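Local coordinates for putative methylthioribose-1-phosphate isomerase (Pyrococcus horikoshii OT3, PDB 6A34), which probably interconverts 5-methylthioribose 1-phosphate and 5-methylthioribulose 1-phosphate, an aldose-ketose isomerisation in the methionine salvage pathway, at residues F68-A74 with I132-Y137. Numbering follows the deposited sequence.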
loop_
_atom_site.group_PDB
_atom_site.type_symbol
_atom_site.label_atom_id
_atom_site.label_comp_id
_atom_site.label_asym_id
_atom_site.label_seq_id
_atom_site.Cartn_x
_atom_site.Cartn_y
_atom_site.Cartn_z
ATOM N N PHE A 68 -2.154 -32.274 15.583
ATOM C CA PHE A 68 -3.474 -32.890 15.712
ATOM C C PHE A 68 -3.738 -33.902 14.599
ATOM O O PHE A 68 -4.632 -34.698 14.728
ATOM C CB PHE A 68 -4.574 -31.835 15.734
ATOM C CG PHE A 68 -4.647 -31.103 17.044
ATOM C CD1 PHE A 68 -4.465 -31.771 18.241
ATOM C CD2 PHE A 68 -4.912 -29.750 17.082
ATOM C CE1 PHE A 68 -4.555 -31.104 19.445
ATOM C CE2 PHE A 68 -4.978 -29.081 18.288
ATOM C CZ PHE A 68 -4.792 -29.753 19.464
ATOM N N GLY A 69 -2.980 -33.824 13.498
ATOM C CA GLY A 69 -3.031 -34.832 12.443
ATOM C C GLY A 69 -2.485 -36.172 12.908
ATOM O O GLY A 69 -2.984 -37.226 12.493
ATOM N N LEU A 70 -1.467 -36.134 13.772
ATOM C CA LEU A 70 -0.946 -37.352 14.391
ATOM C C LEU A 70 -1.881 -37.871 15.488
ATOM O O LEU A 70 -2.021 -39.057 15.646
ATOM C CB LEU A 70 0.455 -37.069 14.924
ATOM C CG LEU A 70 1.475 -36.754 13.825
ATOM C CD1 LEU A 70 2.791 -36.345 14.432
ATOM C CD2 LEU A 70 1.662 -37.953 12.899
ATOM N N ALA A 71 -2.471 -36.969 16.273
ATOM C CA ALA A 71 -3.479 -37.335 17.265
ATOM C C ALA A 71 -4.610 -38.081 16.550
ATOM O O ALA A 71 -4.994 -39.169 16.964
ATOM C CB ALA A 71 -3.998 -36.110 17.970
ATOM N N LEU A 72 -5.088 -37.496 15.448
ATOM C CA LEU A 72 -6.132 -38.092 14.635
ATOM C C LEU A 72 -5.678 -39.491 14.190
ATOM O O LEU A 72 -6.427 -40.462 14.323
ATOM C CB LEU A 72 -6.466 -37.198 13.439
ATOM C CG LEU A 72 -7.545 -37.747 12.508
ATOM C CD1 LEU A 72 -8.913 -37.666 13.153
ATOM C CD2 LEU A 72 -7.573 -37.003 11.193
ATOM N N TYR A 73 -4.440 -39.596 13.713
ATOM C CA TYR A 73 -3.912 -40.871 13.309
ATOM C C TYR A 73 -4.009 -41.864 14.473
ATOM O O TYR A 73 -4.416 -43.014 14.281
ATOM C CB TYR A 73 -2.465 -40.788 12.826
ATOM C CG TYR A 73 -1.910 -42.166 12.630
ATOM C CD1 TYR A 73 -2.316 -42.952 11.556
ATOM C CD2 TYR A 73 -1.062 -42.717 13.575
ATOM C CE1 TYR A 73 -1.881 -44.267 11.421
ATOM C CE2 TYR A 73 -0.619 -44.024 13.454
ATOM C CZ TYR A 73 -1.030 -44.800 12.379
ATOM O OH TYR A 73 -0.561 -46.073 12.298
ATOM N N ALA A 74 -3.602 -41.428 15.669
ATOM C CA ALA A 74 -3.537 -42.307 16.834
ATOM C C ALA A 74 -4.933 -42.857 17.201
ATOM O O ALA A 74 -5.071 -44.033 17.530
ATOM C CB ALA A 74 -2.910 -41.561 17.990
ATOM N N ILE A 132 0.588 -39.406 22.383
ATOM C CA ILE A 132 0.534 -38.643 21.157
ATOM C C ILE A 132 -0.566 -37.592 21.261
ATOM O O ILE A 132 -0.348 -36.454 20.904
ATOM C CB ILE A 132 0.261 -39.554 19.952
ATOM C CG1 ILE A 132 1.465 -40.430 19.622
ATOM C CG2 ILE A 132 -0.199 -38.737 18.751
ATOM C CD1 ILE A 132 1.123 -41.564 18.693
ATOM N N VAL A 133 -1.761 -38.019 21.690
ATOM C CA VAL A 133 -2.903 -37.144 21.720
ATOM C C VAL A 133 -2.607 -36.026 22.733
ATOM O O VAL A 133 -2.876 -34.823 22.465
ATOM C CB VAL A 133 -4.210 -37.898 22.045
ATOM C CG1 VAL A 133 -5.365 -36.939 22.339
ATOM C CG2 VAL A 133 -4.585 -38.888 20.945
ATOM N N GLN A 134 -2.050 -36.425 23.882
ATOM C CA GLN A 134 -1.779 -35.511 24.948
ATOM C C GLN A 134 -0.790 -34.433 24.461
ATOM O O GLN A 134 -0.979 -33.261 24.745
ATOM C CB GLN A 134 -1.244 -36.254 26.177
ATOM C CG GLN A 134 -0.801 -35.327 27.302
ATOM C CD GLN A 134 -0.374 -36.072 28.543
ATOM O OE1 GLN A 134 -1.141 -36.229 29.492
ATOM N NE2 GLN A 134 0.861 -36.536 28.540
ATOM N N GLU A 135 0.278 -34.870 23.794
ATOM C CA GLU A 135 1.277 -34.019 23.231
ATOM C C GLU A 135 0.673 -32.999 22.248
ATOM O O GLU A 135 1.068 -31.844 22.297
ATOM C CB GLU A 135 2.362 -34.832 22.525
ATOM C CG GLU A 135 3.735 -34.181 22.606
ATOM C CD GLU A 135 4.235 -33.832 24.005
ATOM O OE1 GLU A 135 3.624 -34.299 24.993
ATOM O OE2 GLU A 135 5.259 -33.103 24.107
ATOM N N ALA A 136 -0.253 -33.423 21.374
ATOM C CA ALA A 136 -0.861 -32.518 20.404
ATOM C C ALA A 136 -1.659 -31.431 21.134
ATOM O O ALA A 136 -1.609 -30.258 20.750
ATOM C CB ALA A 136 -1.710 -33.278 19.415
ATOM N N TYR A 137 -2.328 -31.786 22.246
ATOM C CA TYR A 137 -3.075 -30.792 22.999
ATOM C C TYR A 137 -2.099 -29.817 23.664
ATOM O O TYR A 137 -2.395 -28.632 23.800
ATOM C CB TYR A 137 -4.018 -31.406 24.034
ATOM C CG TYR A 137 -5.335 -31.876 23.464
ATOM C CD1 TYR A 137 -6.234 -30.981 22.897
ATOM C CD2 TYR A 137 -5.694 -33.213 23.495
ATOM C CE1 TYR A 137 -7.446 -31.398 22.376
ATOM C CE2 TYR A 137 -6.907 -33.645 22.989
ATOM C CZ TYR A 137 -7.776 -32.737 22.414
ATOM O OH TYR A 137 -8.958 -33.147 21.904
#
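This is a buried antiparallel helix-helix contact, where Phe-68, Ala-71 and Ala-74 pack against Ile-132, Val-133, Ala-136 and Tyr-137. It joins helix 59-76 to the long helix 125-157 in the N-terminal helical bundle of this MtnA-type isomerase. It lies away from the predicted substrate-binding and catalytic residues. The axes of the two segments approach to 8.3 Å and run at 157°. Alanines at the interface permit this spacing. The CB atoms of Ala-71 and Ala-136 meet at 3.9 Å. No hydrogen bond links the segments; methyl groups and rings make the join, some of them against backbone carbonyls.

At one end, CG2 of Ile-132 lies 3.6 Å from the carbonyl O of Leu-70 and also touches CB of Ala-74. CG2 stands anti to the backbone N of Ile-132, which turns this branch to helix 59-76. CG2 of Val-133 rests 4.1 Å from CB of Ala-71. Helices 82-97 and 104-119 pack on Leu-70 and Ile-132 and complete this part of the bundle.

At the other end, Phe-68 CD1 lies 3.4 Å from Ala-136 CB. Its CE1 meets the Ala-136 carbonyl O obliquely at 3.3 Å. The ring edge points at the face of Tyr-137 in an offset edge-to-face pair, with planes at 64°. Replacing Phe-68 by an alanine would probably open a gap beside Ala-136 and leave that tyrosine face without its aromatic mate. The Tyr-137 hydroxyl is hydrogen-bonded to the carbonyl O of Tyr-19, which fixes the far end of the ring. Phe-68 CE1 sits 3.8 Å from Tyr-137 CD1, above the ring plane and displaced toward the rim.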